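Enoyl-CoA hydratase/isomerase (Pseudomonas aeruginosa, PDB 3LAO) probably hydrates the double bond of an enoyl-CoA thioester, possibly a steroid side-chain substrate, as a homotrimeric lyase of the crotonase family. Local coordinates at residues B[155-160]-B[164-169]; B[34-39]-B[95-100]; B[107-112]-B[198-203]. All blocks are in the same frame, centred on the assembly; numbering follows the deposited sequence.

Interaction 1: residues B[155-160]-B[164-169]; sequences VRFPRA and TDAMRY
F157 meets A166 obliquely with the CD1-CE1 side of its ring, while P158 takes the same methyl from its backbone and ring. Chi1 of F157 (-157°) turns CG beside the carbonyl carbon, which carries the ring out to the second helix, where its CD1 lies 3.4 Å from A166 CB, a tight approach. The far end of the ring, CZ, lies 4.3 Å from Y169 CB, one helical turn on. A166 CB also stands 3.7 Å from P158 CA, and the small alanine side chain lets the two backbones come close: the CA atoms of P158 and A166 are 5.1 Å apart. The selenomethionine M167 starts out away from the first helix but bends back at chi2 (-42°) and chi3, bringing its CE to 3.8 Å from P158 CG as the two side chains run across each other. No hydrogen bond joins the segments; the contact is apolar and buried. The phenol of Y169 turns elsewhere, to E180, while T164 and A160 bond to T188 and R185 of the second subunit. The pair forms a helical hairpin, two consecutive helices with only a brief connection between them, and the axes of the two short segments approach to 8.1 Å at 133°. Around it, L186 touches F157, as do L125 of helix 119-125 and I170 of helix 163-170, whose W163 packs on P158.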
loop_
_atom_site.group_PDB
_atom_site.type_symbol
_atom_site.label_atom_id
_atom_site.label_comp_id
_atom_site.label_asym_id
_atom_site.label_seq_id
_atom_site.Cartn_x
_atom_site.Cartn_y
_atom_site.Cartn_z
ATOM N N VAL B 155 -7.357 8.804 -2.202
ATOM C CA VAL B 155 -6.294 7.837 -2.382
ATOM C C VAL B 155 -6.306 6.776 -1.285
ATOM O O VAL B 155 -5.675 5.710 -1.433
ATOM C CB VAL B 155 -4.968 8.531 -2.294
ATOM C CG1 VAL B 155 -4.030 7.986 -3.364
ATOM C CG2 VAL B 155 -5.212 10.017 -2.442
ATOM N N ARG B 156 -6.996 7.080 -0.184
ATOM C CA ARG B 156 -7.032 6.182 0.959
ATOM C C ARG B 156 -7.654 4.852 0.561
ATOM O O ARG B 156 -7.138 3.778 0.907
ATOM C CB ARG B 156 -7.759 6.825 2.143
ATOM C CG ARG B 156 -7.112 8.149 2.524
ATOM C CD ARG B 156 -7.122 8.442 4.024
ATOM N NE ARG B 156 -6.499 9.740 4.277
ATOM C CZ ARG B 156 -7.148 10.879 4.529
ATOM N NH1 ARG B 156 -8.492 10.905 4.607
ATOM N NH2 ARG B 156 -6.438 11.999 4.698
ATOM N N PHE B 157 -8.743 4.919 -0.197
ATOM C CA PHE B 157 -9.404 3.712 -0.655
ATOM C C PHE B 157 -8.402 2.789 -1.428
ATOM O O PHE B 157 -8.210 1.623 -1.047
ATOM C CB PHE B 157 -10.628 4.099 -1.477
ATOM C CG PHE B 157 -11.681 3.021 -1.551
ATOM C CD1 PHE B 157 -11.332 1.682 -1.490
ATOM C CD2 PHE B 157 -13.013 3.353 -1.721
ATOM C CE1 PHE B 157 -12.280 0.699 -1.585
ATOM C CE2 PHE B 157 -13.974 2.371 -1.826
ATOM C CZ PHE B 157 -13.600 1.034 -1.766
ATOM N N PRO B 158 -7.717 3.317 -2.473
ATOM C CA PRO B 158 -6.759 2.449 -3.185
ATOM C C PRO B 158 -5.586 2.004 -2.320
ATOM O O PRO B 158 -5.152 0.870 -2.499
ATOM C CB PRO B 158 -6.256 3.316 -4.344
ATOM C CG PRO B 158 -7.295 4.409 -4.511
ATOM C CD PRO B 158 -8.023 4.567 -3.217
ATOM N N ARG B 159 -5.084 2.864 -1.425
ATOM C CA ARG B 159 -4.051 2.481 -0.448
ATOM C C ARG B 159 -4.506 1.314 0.396
ATOM O O ARG B 159 -3.774 0.350 0.527
ATOM C CB ARG B 159 -3.644 3.643 0.464
ATOM C CG ARG B 159 -3.017 4.801 -0.268
ATOM C CD ARG B 159 -1.895 4.318 -1.184
ATOM N NE ARG B 159 -1.311 5.410 -1.956
ATOM C CZ ARG B 159 -1.172 5.406 -3.278
ATOM N NH1 ARG B 159 -0.638 6.460 -3.872
ATOM N NH2 ARG B 159 -1.563 4.359 -4.006
ATOM N N ALA B 160 -5.726 1.376 0.944
ATOM C CA ALA B 160 -6.214 0.241 1.698
ATOM C C ALA B 160 -6.463 -0.964 0.792
ATOM O O ALA B 160 -5.884 -2.039 1.011
ATOM C CB ALA B 160 -7.460 0.581 2.463
ATOM N N THR B 164 -7.038 -1.708 -8.085
ATOM C CA THR B 164 -8.141 -2.380 -8.778
ATOM C C THR B 164 -9.431 -2.607 -7.949
ATOM O O THR B 164 -10.496 -2.191 -8.353
ATOM C CB THR B 164 -7.678 -3.659 -9.506
ATOM O OG1 THR B 164 -8.736 -4.103 -10.348
ATOM C CG2 THR B 164 -7.229 -4.774 -8.511
ATOM N N ASP B 165 -9.334 -3.227 -6.786
ATOM C CA ASP B 165 -10.506 -3.414 -5.944
ATOM C C ASP B 165 -11.147 -2.094 -5.557
ATOM O O ASP B 165 -12.363 -2.001 -5.365
ATOM C CB ASP B 165 -10.187 -4.244 -4.709
ATOM C CG ASP B 165 -10.262 -5.743 -4.986
ATOM O OD1 ASP B 165 -10.584 -6.140 -6.134
ATOM O OD2 ASP B 165 -10.004 -6.535 -4.059
ATOM N N ALA B 166 -10.348 -1.046 -5.462
ATOM C CA ALA B 166 -10.962 0.224 -5.139
ATOM C C ALA B 166 -11.673 0.783 -6.375
ATOM O O ALA B 166 -12.735 1.388 -6.273
ATOM C CB ALA B 166 -9.932 1.213 -4.582
HETATM N N MSE B 167 -11.074 0.569 -7.545
HETATM C CA MSE B 167 -11.693 1.032 -8.778
HETATM C C MSE B 167 -13.010 0.290 -9.048
HETATM O O MSE B 167 -13.987 0.913 -9.445
HETATM C CB MSE B 167 -10.708 0.971 -9.957
HETATM C CG MSE B 167 -9.567 2.034 -9.902
HETATM SE SE MSE B 167 -10.083 3.909 -9.347
HETATM C CE MSE B 167 -9.548 3.797 -7.451
ATOM N N ARG B 168 -13.050 -1.000 -8.764
ATOM C CA ARG B 168 -14.246 -1.795 -8.957
ATOM C C ARG B 168 -15.495 -1.273 -8.226
ATOM O O ARG B 168 -16.607 -1.542 -8.646
ATOM C CB ARG B 168 -13.953 -3.249 -8.588
ATOM C CG ARG B 168 -15.038 -3.933 -7.826
ATOM C CD ARG B 168 -15.707 -4.951 -8.689
ATOM N NE ARG B 168 -16.828 -5.595 -8.017
ATOM C CZ ARG B 168 -18.071 -5.137 -8.027
ATOM N NH1 ARG B 168 -18.365 -4.020 -8.662
ATOM N NH2 ARG B 168 -19.018 -5.799 -7.390
ATOM N N TYR B 169 -15.313 -0.533 -7.138
ATOM C CA TYR B 169 -16.438 0.090 -6.405
ATOM C C TYR B 169 -16.553 1.592 -6.644
ATOM O O TYR B 169 -17.638 2.137 -6.703
ATOM C CB TYR B 169 -16.340 -0.165 -4.897
ATOM C CG TYR B 169 -16.581 -1.603 -4.589
ATOM C CD1 TYR B 169 -17.867 -2.130 -4.649
ATOM C CD2 TYR B 169 -15.520 -2.463 -4.281
ATOM C CE1 TYR B 169 -18.104 -3.471 -4.388
ATOM C CE2 TYR B 169 -15.744 -3.806 -4.026
ATOM C CZ TYR B 169 -17.038 -4.300 -4.088
ATOM O OH TYR B 169 -17.267 -5.616 -3.827
#

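Interaction 2: residues B[34-39]-B[95-100]; sequences NAFDSA and DPWGVV
D95 OD2 accepts two backbone N-H groups, V99 N at 3.1 Å and V100 N at 3.0 Å, and so fixes the turn from which W97 reaches across to F36. The turn is a type I beta turn from D95 to G98, set in the long loop before strand 108-112 of this crotonase fold, and G98 N closes it with a bond of 3.0 Å to D95 O. The two donors come to OD2 from different directions: V99 N stands well above the carboxylate plane, V100 N close to it on the anti side. The other carboxylate oxygen, D95 OD1, takes a weak bond from W97 N. With its backbone tied in this way, W97 sends its indole out of the turn, CG anti to the carbonyl carbon (chi1 -77°), toward a phenylalanine coming from the opposite direction. The pair is T-shaped: the edge of the tryptophan six-membered ring points at the face of F36, with planes at 74° and centroids 5.3 Å apart. The edge lands off-centre on that face, toward the rim. The indole N-H is used elsewhere, NE1 bonding to A119 O, which helps set the ring's rotation, and L123 of helix 119-125 and L41 of helix 38-53 pack against both aromatic residues. That second helix starts just after D37, its N-cap, whose OD1 caps M40 N. Where the rings meet, W97 CH2 lies 3.9 Å from F36 CE2 and 4.0 Å from F36 CZ.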
loop_
_atom_site.group_PDB
_atom_site.type_symbol
_atom_site.label_atom_id
_atom_site.label_comp_id
_atom_site.label_asym_id
_atom_site.label_seq_id
_atom_site.Cartn_x
_atom_site.Cartn_y
_atom_site.Cartn_z
ATOM N N ASN B 34 -28.508 10.970 9.340
ATOM C CA ASN B 34 -27.234 11.642 9.490
ATOM C C ASN B 34 -26.658 12.140 8.165
ATOM O O ASN B 34 -25.418 12.160 7.995
ATOM C CB ASN B 34 -26.228 10.737 10.224
ATOM C CG ASN B 34 -26.566 10.603 11.714
ATOM O OD1 ASN B 34 -26.394 9.534 12.327
ATOM N ND2 ASN B 34 -27.051 11.709 12.306
ATOM N N ALA B 35 -27.538 12.513 7.228
ATOM C CA ALA B 35 -27.086 13.273 6.072
ATOM C C ALA B 35 -26.410 14.587 6.560
ATOM O O ALA B 35 -26.910 15.236 7.461
ATOM C CB ALA B 35 -28.250 13.560 5.141
ATOM N N PHE B 36 -25.253 14.953 6.007
ATOM C CA PHE B 36 -24.526 16.130 6.498
ATOM C C PHE B 36 -24.987 17.431 5.817
ATOM O O PHE B 36 -24.776 17.623 4.609
ATOM C CB PHE B 36 -23.016 16.011 6.248
ATOM C CG PHE B 36 -22.299 15.068 7.161
ATOM C CD1 PHE B 36 -22.224 13.698 6.862
ATOM C CD2 PHE B 36 -21.637 15.550 8.307
ATOM C CE1 PHE B 36 -21.527 12.807 7.699
ATOM C CE2 PHE B 36 -20.932 14.673 9.139
ATOM C CZ PHE B 36 -20.884 13.297 8.835
ATOM N N ASP B 37 -25.591 18.317 6.593
ATOM C CA ASP B 37 -25.821 19.700 6.183
ATOM C C ASP B 37 -24.609 20.538 6.554
ATOM O O ASP B 37 -23.653 20.018 7.144
ATOM C CB ASP B 37 -27.111 20.283 6.788
ATOM C CG ASP B 37 -27.278 20.021 8.301
ATOM O OD1 ASP B 37 -26.447 19.328 8.934
ATOM O OD2 ASP B 37 -28.271 20.548 8.866
ATOM N N SER B 38 -24.621 21.824 6.210
ATOM C CA SER B 38 -23.486 22.669 6.558
ATOM C C SER B 38 -23.349 22.720 8.089
ATOM O O SER B 38 -22.237 22.737 8.633
ATOM C CB SER B 38 -23.596 24.068 5.924
ATOM O OG SER B 38 -24.706 24.783 6.437
ATOM N N ALA B 39 -24.487 22.676 8.773
ATOM C CA ALA B 39 -24.489 22.730 10.219
ATOM C C ALA B 39 -23.717 21.568 10.806
ATOM O O ALA B 39 -22.892 21.754 11.649
ATOM C CB ALA B 39 -25.902 22.733 10.754
ATOM N N ASP B 95 -10.636 19.463 9.835
ATOM C CA ASP B 95 -11.362 18.727 8.809
ATOM C C ASP B 95 -11.461 17.230 9.163
ATOM O O ASP B 95 -10.449 16.544 9.265
ATOM C CB ASP B 95 -10.652 18.914 7.474
ATOM C CG ASP B 95 -11.366 18.229 6.327
ATOM O OD1 ASP B 95 -12.393 17.587 6.587
ATOM O OD2 ASP B 95 -10.906 18.337 5.171
ATOM N N PRO B 96 -12.686 16.744 9.415
ATOM C CA PRO B 96 -12.944 15.328 9.659
ATOM C C PRO B 96 -12.408 14.460 8.538
ATOM O O PRO B 96 -11.878 13.396 8.800
ATOM C CB PRO B 96 -14.477 15.257 9.672
ATOM C CG PRO B 96 -14.855 16.599 10.241
ATOM C CD PRO B 96 -13.909 17.553 9.585
ATOM N N TRP B 97 -12.578 14.906 7.305
ATOM C CA TRP B 97 -12.068 14.200 6.162
ATOM C C TRP B 97 -10.555 14.229 5.978
ATOM O O TRP B 97 -10.030 13.599 5.073
ATOM C CB TRP B 97 -12.806 14.674 4.928
ATOM C CG TRP B 97 -14.163 14.004 4.945
ATOM C CD1 TRP B 97 -14.479 12.811 4.398
ATOM C CD2 TRP B 97 -15.332 14.454 5.630
ATOM N NE1 TRP B 97 -15.781 12.495 4.659
ATOM C CE2 TRP B 97 -16.331 13.490 5.420
ATOM C CE3 TRP B 97 -15.632 15.581 6.397
ATOM C CZ2 TRP B 97 -17.620 13.619 5.936
ATOM C CZ3 TRP B 97 -16.900 15.703 6.925
ATOM C CH2 TRP B 97 -17.882 14.730 6.692
ATOM N N GLY B 98 -9.870 14.939 6.855
ATOM C CA GLY B 98 -8.425 15.106 6.789
ATOM C C GLY B 98 -7.836 15.588 5.472
ATOM O O GLY B 98 -6.726 15.202 5.110
ATOM N N VAL B 99 -8.553 16.436 4.748
ATOM C CA VAL B 99 -8.054 16.874 3.451
ATOM C C VAL B 99 -7.476 18.279 3.525
ATOM O O VAL B 99 -6.480 18.589 2.882
ATOM C CB VAL B 99 -9.152 16.740 2.377
ATOM C CG1 VAL B 99 -8.808 17.516 1.134
ATOM C CG2 VAL B 99 -9.369 15.265 2.037
ATOM N N VAL B 100 -8.091 19.106 4.357
ATOM C CA VAL B 100 -7.710 20.490 4.587
ATOM C C VAL B 100 -6.941 20.715 5.909
ATOM O O VAL B 100 -7.372 20.278 6.980
ATOM C CB VAL B 100 -9.005 21.306 4.663
ATOM C CG1 VAL B 100 -8.790 22.651 5.350
ATOM C CG2 VAL B 100 -9.562 21.460 3.292
#

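Interaction 3: residues B[107-112]-B[198-203]; sequences PLVVAV and ARALEY
A chi1 of 164° sets V109 CG1 anti to its backbone N and aims this branch at A200 on the facing helix, while CG2 is left anti to the carbonyl carbon. A111, two residues along the strand, needs no rotamer: its CB already points toward the helix. Both reach the same small residue. A200 CB lies 3.6 Å from V109 CG1 and 3.7 Å from A111 CB, so this one methyl fits between a valine branch and an alanine methyl. V109 CG1 also rests 3.6 Å from A200 O, touching the helix backbone as well as its side chain. With alanine on both sides, the CA atoms of A111 and A200 come within 5.8 Å. This is the helix-on-sheet packing of the crotonase fold: strand 108-112 runs parallel between strands 59-64 and 129-133, and helix 196-209 packs on one face of the sheet. V110 points away from the helix and packs on F69. I207, a later residue of the same helix, also reaches V109. Y203 starts toward the strand, but its ring leads off along I129 to a hydrogen bond between its OH and E189, and it packs against R168 of the third subunit.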
loop_
_atom_site.group_PDB
_atom_site.type_symbol
_atom_site.label_atom_id
_atom_site.label_comp_id
_atom_site.label_asym_id
_atom_site.label_seq_id
_atom_site.Cartn_x
_atom_site.Cartn_y
_atom_site.Cartn_z
ATOM N N PRO B 107 -5.201 10.237 18.014
ATOM C CA PRO B 107 -5.833 9.070 17.385
ATOM C C PRO B 107 -7.321 9.175 17.243
ATOM O O PRO B 107 -7.957 9.772 18.064
ATOM C CB PRO B 107 -5.497 7.915 18.356
ATOM C CG PRO B 107 -4.258 8.372 19.028
ATOM C CD PRO B 107 -4.415 9.859 19.203
ATOM N N LEU B 108 -7.879 8.565 16.212
ATOM C CA LEU B 108 -9.323 8.535 16.071
ATOM C C LEU B 108 -9.777 7.121 15.773
ATOM O O LEU B 108 -9.203 6.433 14.943
ATOM C CB LEU B 108 -9.747 9.479 14.954
ATOM C CG LEU B 108 -11.210 9.432 14.515
ATOM C CD1 LEU B 108 -12.046 10.007 15.579
ATOM C CD2 LEU B 108 -11.275 10.297 13.310
ATOM N N VAL B 109 -10.796 6.680 16.484
ATOM C CA VAL B 109 -11.359 5.372 16.294
ATOM C C VAL B 109 -12.787 5.637 15.848
ATOM O O VAL B 109 -13.430 6.561 16.346
ATOM C CB VAL B 109 -11.401 4.593 17.615
ATOM C CG1 VAL B 109 -12.351 3.383 17.496
ATOM C CG2 VAL B 109 -10.012 4.172 18.027
ATOM N N VAL B 110 -13.285 4.850 14.904
ATOM C CA VAL B 110 -14.621 5.080 14.443
ATOM C C VAL B 110 -15.469 3.810 14.454
ATOM O O VAL B 110 -15.004 2.721 14.052
ATOM C CB VAL B 110 -14.630 5.734 13.039
ATOM C CG1 VAL B 110 -14.078 4.734 11.945
ATOM C CG2 VAL B 110 -16.039 6.163 12.725
ATOM N N ALA B 111 -16.712 3.960 14.905
ATOM C CA ALA B 111 -17.718 2.882 14.869
ATOM C C ALA B 111 -18.839 3.190 13.867
ATOM O O ALA B 111 -19.449 4.251 13.944
ATOM C CB ALA B 111 -18.313 2.682 16.278
ATOM N N VAL B 112 -19.129 2.258 12.959
ATOM C CA VAL B 112 -20.168 2.457 11.939
ATOM C C VAL B 112 -21.187 1.314 11.846
ATOM O O VAL B 112 -20.843 0.136 11.943
ATOM C CB VAL B 112 -19.588 2.548 10.530
ATOM C CG1 VAL B 112 -18.535 3.642 10.425
ATOM C CG2 VAL B 112 -19.016 1.262 10.201
ATOM N N ALA B 198 -19.265 -0.554 21.575
ATOM C CA ALA B 198 -18.580 -1.152 22.720
ATOM C C ALA B 198 -17.181 -1.589 22.317
ATOM O O ALA B 198 -16.212 -1.472 23.087
ATOM C CB ALA B 198 -19.332 -2.312 23.253
ATOM N N ARG B 199 -17.085 -2.091 21.098
ATOM C CA ARG B 199 -15.833 -2.606 20.575
ATOM C C ARG B 199 -14.876 -1.475 20.224
ATOM O O ARG B 199 -13.713 -1.501 20.610
ATOM C CB ARG B 199 -16.101 -3.455 19.355
ATOM C CG ARG B 199 -14.902 -4.235 18.952
ATOM C CD ARG B 199 -14.374 -5.041 20.138
ATOM N NE ARG B 199 -13.028 -5.495 19.851
ATOM C CZ ARG B 199 -12.395 -6.441 20.531
ATOM N NH1 ARG B 199 -13.009 -7.056 21.544
ATOM N NH2 ARG B 199 -11.148 -6.782 20.190
ATOM N N ALA B 200 -15.376 -0.470 19.514
ATOM C CA ALA B 200 -14.597 0.732 19.265
ATOM C C ALA B 200 -14.020 1.326 20.557
ATOM O O ALA B 200 -12.847 1.705 20.617
ATOM C CB ALA B 200 -15.437 1.791 18.485
ATOM N N LEU B 201 -14.845 1.386 21.595
ATOM C CA LEU B 201 -14.405 1.829 22.926
ATOM C C LEU B 201 -13.237 1.000 23.498
ATOM O O LEU B 201 -12.252 1.559 23.947
ATOM C CB LEU B 201 -15.588 1.877 23.911
ATOM C CG LEU B 201 -16.449 3.118 23.734
ATOM C CD1 LEU B 201 -17.717 3.158 24.597
ATOM C CD2 LEU B 201 -15.571 4.319 24.000
ATOM N N GLU B 202 -13.335 -0.323 23.469
ATOM C CA GLU B 202 -12.231 -1.134 23.941
ATOM C C GLU B 202 -10.896 -0.784 23.218
ATOM O O GLU B 202 -9.845 -0.690 23.857
ATOM C CB GLU B 202 -12.549 -2.612 23.747
ATOM C CG GLU B 202 -13.962 -2.990 24.069
ATOM C CD GLU B 202 -14.170 -4.502 24.117
ATOM O OE1 GLU B 202 -13.168 -5.244 24.044
ATOM O OE2 GLU B 202 -15.334 -4.949 24.231
ATOM N N TYR B 203 -10.943 -0.606 21.895
ATOM C CA TYR B 203 -9.755 -0.230 21.127
ATOM C C TYR B 203 -9.209 1.108 21.557
ATOM O O TYR B 203 -8.003 1.304 21.579
ATOM C CB TYR B 203 -10.036 -0.149 19.609
ATOM C CG TYR B 203 -9.990 -1.477 18.894
ATOM C CD1 TYR B 203 -8.761 -2.092 18.593
ATOM C CD2 TYR B 203 -11.170 -2.133 18.505
ATOM C CE1 TYR B 203 -8.709 -3.330 17.930
ATOM C CE2 TYR B 203 -11.127 -3.380 17.816
ATOM C CZ TYR B 203 -9.891 -3.966 17.548
ATOM O OH TYR B 203 -9.833 -5.172 16.897
#

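How the interactions relate
From the N terminus, the chain first passes through 34-39, and interaction 2 closes a loop of 55 residues when 95-100 comes back to it, joining the approach to helix 38-53 to the loop before strand 108-112. Interaction 3 opens next, on that strand, and stays open for 85 residues until 198-203 of helix 196-209 returns to the sheet. Inside that loop lies interaction 1, which joins helices 156-161 and 163-170 across three residues; no two loops cross. Interactions 1 and 2 meet directly, R156 NH1 and NH2 probably bonding to the carbonyl oxygens of W97 and G98. Interaction 3 touches neither, and lies on the other side of the chain's centre from interaction 2.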